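Local coordinates for protein Atp-dependent DNA ligase (Psychromonas sp., PDB 4D05) that probably seals nicks in DNA in an ATP-dependent reaction that passes through an enzyme-adenylate, and is a minimal-type bacterial DNA ligase, at residues A[105-110]-A[156-161]. Residues are numbered along the deposited sequence; the frame is centred on the assembly and turned at random.
Sequences VSFEQR and MLHHQD. With AMP (adenosine monophosphate), chain H.
In the nucleotide-binding domain of this DNA ligase, the first turn of helix 107-121 sits against the end of strand 154-159, whose M156 meets the adenine, its CG 3.4 Å from C6 of AMP. S106 takes the N-cap position, and in the first turn of the helix E108 N, not yet used by the helix, gives its hydrogen to a lone pair of Q160 O (3.0 Å, 158°). F107, its CG anti to the backbone N (chi1 -175°), lays its flat ring on the imidazole of H158 in a face-to-face stack, centroids 3.7 Å apart and planes at 16°. H158 suits this spot by being aromatic on its face and polar at its rim, where NE2 meets a water (2.7 Å) that also accepts from R110 NH2. An alanine in place of F107 would remove this ring and probably let the imidazole shift, loosening the helix start from the adenine-contacting strand. R110 is long enough to bend back and give NH1 to V105 O (2.8 Å), while its NE forms a salt bridge with D99. E108 and Q160 run side by side, their OE1 atoms served separately, by Y22 and K133.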
ATOM      1  N   VAL A 105     -10.825  21.975  -3.654  1.00  6.87           N
ATOM      2  CA  VAL A 105     -12.186  21.439  -3.606  1.00  5.54           C
ATOM      3  C   VAL A 105     -12.178  19.969  -3.154  1.00  5.63           C
ATOM      4  O   VAL A 105     -11.108  19.369  -2.917  1.00  5.33           O
ATOM      5  CB  VAL A 105     -12.934  21.588  -4.960  1.00  7.66           C
ATOM      6  CG1 VAL A 105     -13.185  23.097  -5.304  1.00  8.73           C
ATOM      7  CG2 VAL A 105     -12.208  20.904  -6.087  1.00  8.74           C
ATOM      8  N   SER A 106     -13.371  19.406  -3.006  1.00  4.99           N
ATOM      9  CA  SER A 106     -13.523  18.043  -2.491  1.00  5.73           C
ATOM     10  C   SER A 106     -12.998  17.010  -3.473  1.00  3.26           C
ATOM     11  O   SER A 106     -12.909  17.257  -4.660  1.00  3.57           O
ATOM     12  CB  SER A 106     -15.026  17.746  -2.311  1.00 10.67           C
ATOM     13  OG  SER A 106     -15.653  17.720  -3.608  1.00 11.65           O
ATOM     14  N   PHE A 107     -12.691  15.812  -2.977  1.00  3.68           N
ATOM     15  CA  PHE A 107     -12.103  14.788  -3.836  1.00  3.15           C
ATOM     16  C   PHE A 107     -13.029  14.421  -5.004  1.00  3.70           C
ATOM     17  O   PHE A 107     -12.571  14.146  -6.081  1.00  5.09           O
ATOM     18  CB  PHE A 107     -11.742  13.540  -3.020  1.00  3.28           C
ATOM     19  CG  PHE A 107     -11.012  12.499  -3.836  1.00  2.47           C
ATOM     20  CD1 PHE A 107      -9.833  12.820  -4.493  1.00  2.48           C
ATOM     21  CD2 PHE A 107     -11.499  11.215  -3.965  1.00  3.36           C
ATOM     22  CE1 PHE A 107      -9.166  11.877  -5.265  1.00  2.19           C
ATOM     23  CE2 PHE A 107     -10.820  10.293  -4.716  1.00  4.56           C
ATOM     24  CZ  PHE A 107      -9.644  10.630  -5.367  1.00  3.64           C
ATOM     25  N   GLU A 108     -14.340  14.411  -4.787  1.00  4.46           N
ATOM     26  CA  GLU A 108     -15.273  14.133  -5.866  1.00  4.60           C
ATOM     27  C   GLU A 108     -15.068  15.068  -7.070  1.00  4.42           C
ATOM     28  O   GLU A 108     -15.051  14.626  -8.213  1.00  4.91           O
ATOM     29  CB  GLU A 108     -16.704  14.209  -5.352  1.00  9.31           C
ATOM     30  CG  GLU A 108     -17.686  13.790  -6.384  1.00 17.99           C
ATOM     31  CD  GLU A 108     -19.035  13.574  -5.766  1.00 26.12           C
ATOM     32  OE1 GLU A 108     -19.254  12.462  -5.208  1.00 30.03           O
ATOM     33  OE2 GLU A 108     -19.835  14.540  -5.763  1.00 30.47           O
ATOM     34  N   GLN A 109     -14.928  16.371  -6.817  1.00  3.93           N
ATOM     35  CA  GLN A 109     -14.646  17.304  -7.918  1.00  3.99           C
ATOM     36  C   GLN A 109     -13.251  17.136  -8.472  1.00  3.70           C
ATOM     37  O   GLN A 109     -13.014  17.401  -9.642  1.00  3.69           O
ATOM     38  CB  GLN A 109     -14.871  18.749  -7.477  1.00  3.00           C
ATOM     39  CG  GLN A 109     -16.349  19.130  -7.420  1.00  5.39           C
ATOM     40  CD  GLN A 109     -16.584  20.621  -7.168  1.00  5.30           C
ATOM     41  OE1 GLN A 109     -15.698  21.444  -7.331  1.00  6.11           O
ATOM     42  NE2 GLN A 109     -17.811  20.964  -6.814  1.00  4.50           N
ATOM     43  N   ARG A 110     -12.308  16.717  -7.637  1.00  3.52           N
ATOM     44  CA  ARG A 110     -10.975  16.470  -8.142  1.00  3.62           C
ATOM     45  C   ARG A 110     -10.994  15.302  -9.128  1.00  3.01           C
ATOM     46  O   ARG A 110     -10.333  15.352 -10.128  1.00  4.37           O
ATOM     47  CB  ARG A 110      -9.980  16.240  -7.003  1.00  3.46           C
ATOM     48  CG  ARG A 110      -9.918  17.459  -6.106  1.00  6.77           C
ATOM     49  CD  ARG A 110      -8.883  17.620  -5.070  1.00  8.09           C
ATOM     50  NE  ARG A 110      -8.509  16.484  -4.273  1.00  6.65           N
ATOM     51  CZ  ARG A 110      -8.807  16.259  -2.995  1.00  6.03           C
ATOM     52  NH1 ARG A 110      -9.686  16.987  -2.318  1.00  5.75           N
ATOM     53  NH2 ARG A 110      -8.275  15.207  -2.406  1.00  6.78           N
HETATM   54  N   MSE A 156      -7.524   1.177  -2.294  1.00  3.17           N
HETATM   55  CA  MSE A 156      -7.496   2.422  -1.578  1.00  3.74           C
HETATM   56  C   MSE A 156      -8.893   3.016  -1.534  1.00  3.11           C
HETATM   57  O   MSE A 156      -9.641   2.875  -2.482  1.00  3.92           O
HETATM   58  CB  MSE A 156      -6.579   3.447  -2.286  1.00  4.89           C
HETATM   59  CG  MSE A 156      -5.135   2.975  -2.501  1.00  8.76           C
HETATM   60 SE   MSE A 156      -4.104   2.880  -0.823  1.00 10.78          SE
HETATM   61  CE  MSE A 156      -4.466   4.699  -0.166  1.00 12.54           C
ATOM     62  N   LEU A 157      -9.213   3.689  -0.423  1.00  3.84           N
ATOM     63  CA  LEU A 157     -10.484   4.341  -0.216  1.00  3.14           C
ATOM     64  C   LEU A 157     -10.232   5.834   0.053  1.00  3.67           C
ATOM     65  O   LEU A 157      -9.381   6.191   0.867  1.00  4.54           O
ATOM     66  CB  LEU A 157     -11.206   3.749   0.985  1.00  5.28           C
ATOM     67  CG  LEU A 157     -11.771   2.321   0.791  1.00  8.20           C
ATOM     68  CD1 LEU A 157     -10.714   1.236   0.993  1.00 11.65           C
ATOM     69  CD2 LEU A 157     -12.896   2.063   1.733  1.00 10.82           C
ATOM     70  N   HIS A 158     -11.012   6.693  -0.592  1.00  4.04           N
ATOM     71  CA  HIS A 158     -10.843   8.136  -0.391  1.00  4.76           C
ATOM     72  C   HIS A 158     -12.216   8.782  -0.295  1.00  4.62           C
ATOM     73  O   HIS A 158     -13.030   8.668  -1.202  1.00  5.39           O
ATOM     74  CB  HIS A 158     -10.044   8.695  -1.560  1.00  3.47           C
ATOM     75  CG  HIS A 158      -9.486  10.062  -1.321  1.00  3.18           C
ATOM     76  ND1 HIS A 158      -8.505  10.599  -2.126  1.00  3.51           N
ATOM     77  CD2 HIS A 158      -9.772  11.004  -0.399  1.00  3.96           C
ATOM     78  CE1 HIS A 158      -8.174  11.794  -1.677  1.00  3.96           C
ATOM     79  NE2 HIS A 158      -8.953  12.083  -0.649  1.00  5.17           N
ATOM     80  N   HIS A 159     -12.486   9.404   0.841  1.00  4.36           N
ATOM     81  CA  HIS A 159     -13.787   9.997   1.106  1.00  5.06           C
ATOM     82  C   HIS A 159     -14.121  11.066   0.059  1.00  3.51           C
ATOM     83  O   HIS A 159     -13.308  11.962  -0.228  1.00  4.47           O
ATOM     84  CB  HIS A 159     -13.806  10.569   2.523  1.00  6.42           C
ATOM     85  CG  HIS A 159     -15.174  10.830   3.052  1.00  6.67           C
ATOM     86  ND1 HIS A 159     -15.977  11.825   2.550  1.00  8.40           N
ATOM     87  CD2 HIS A 159     -15.883  10.228   4.035  1.00  7.82           C
ATOM     88  CE1 HIS A 159     -17.126  11.835   3.210  1.00  9.26           C
ATOM     89  NE2 HIS A 159     -17.098  10.866   4.109  1.00  9.67           N
ATOM     90  N   GLN A 160     -15.332  10.967  -0.493  1.00  3.33           N
ATOM     91  CA  GLN A 160     -15.772  11.874  -1.577  1.00  4.58           C
ATOM     92  C   GLN A 160     -15.742  13.356  -1.180  1.00  4.46           C
ATOM     93  O   GLN A 160     -15.593  14.222  -2.042  1.00  4.84           O
ATOM     94  CB  GLN A 160     -17.180  11.472  -2.072  1.00  5.43           C
ATOM     95  CG  GLN A 160     -18.232  11.624  -1.015  1.00  7.93           C
ATOM     96  CD  GLN A 160     -19.520  10.915  -1.356  1.00 11.87           C
ATOM     97  OE1 GLN A 160     -19.680  10.387  -2.447  1.00 17.04           O
ATOM     98  NE2 GLN A 160     -20.439  10.877  -0.407  1.00 13.79           N
ATOM     99  N   ASP A 161     -15.933  13.658   0.097  1.00  4.98           N
ATOM    100  CA  ASP A 161     -15.897  15.048   0.592  1.00  6.80           C
ATOM    101  C   ASP A 161     -14.559  15.533   1.128  1.00  6.48           C
ATOM    102  O   ASP A 161     -14.462  16.675   1.604  1.00  8.23           O
ATOM    103  CB  ASP A 161     -16.932  15.250   1.690  1.00 10.61           C
ATOM    104  CG  ASP A 161     -18.359  14.951   1.235  1.00 12.18           C
ATOM    105  OD1 ASP A 161     -18.688  15.191   0.060  1.00 10.73           O
ATOM    106  OD2 ASP A 161     -19.146  14.472   2.075  1.00 13.07           O
TER
HETATM  107  P   AMP H1263       1.162   0.632   0.247  1.00 19.70           P
HETATM  108  O1P AMP H1263       1.077   0.410   1.730  1.00 21.39           O
HETATM  109  O2P AMP H1263       2.387   0.333  -0.598  1.00 21.02           O
HETATM  110  O5' AMP H1263       0.622   2.099  -0.021  1.00 16.59           O
HETATM  111  C5' AMP H1263       0.490   2.424  -1.386  1.00 19.09           C
HETATM  112  C4' AMP H1263       1.100   3.781  -1.560  1.00 15.89           C
HETATM  113  O4' AMP H1263       0.974   4.228  -2.892  1.00 13.75           O
HETATM  114  C3' AMP H1263       0.352   4.718  -0.673  1.00 21.57           C
HETATM  115  O3' AMP H1263       1.376   5.513  -0.054  1.00 23.92           O
HETATM  116  C2' AMP H1263      -0.497   5.524  -1.612  1.00 20.08           C
HETATM  117  O2' AMP H1263      -0.371   6.812  -1.005  1.00 22.04           O
HETATM  118  C1' AMP H1263       0.057   5.295  -3.050  1.00 14.59           C
HETATM  119  N9  AMP H1263      -0.990   4.719  -3.961  1.00 11.38           N
HETATM  120  C8  AMP H1263      -0.953   3.635  -4.785  1.00  8.92           C
HETATM  121  N7  AMP H1263      -2.132   3.415  -5.421  1.00  8.16           N
HETATM  122  C5  AMP H1263      -2.929   4.435  -5.027  1.00  5.99           C
HETATM  123  C6  AMP H1263      -4.327   4.803  -5.265  1.00  4.91           C
HETATM  124  N6  AMP H1263      -5.075   4.068  -6.101  1.00  5.95           N
HETATM  125  N1  AMP H1263      -4.764   5.911  -4.655  1.00  6.63           N
HETATM  126  C2  AMP H1263      -4.037   6.620  -3.781  1.00  7.36           C
HETATM  127  N3  AMP H1263      -2.776   6.345  -3.496  1.00  7.24           N
HETATM  128  C4  AMP H1263      -2.186   5.274  -4.080  1.00  7.09           C
HETATM  129  O   HOH W   1      -8.167  14.499   0.374  1.00  6.78           O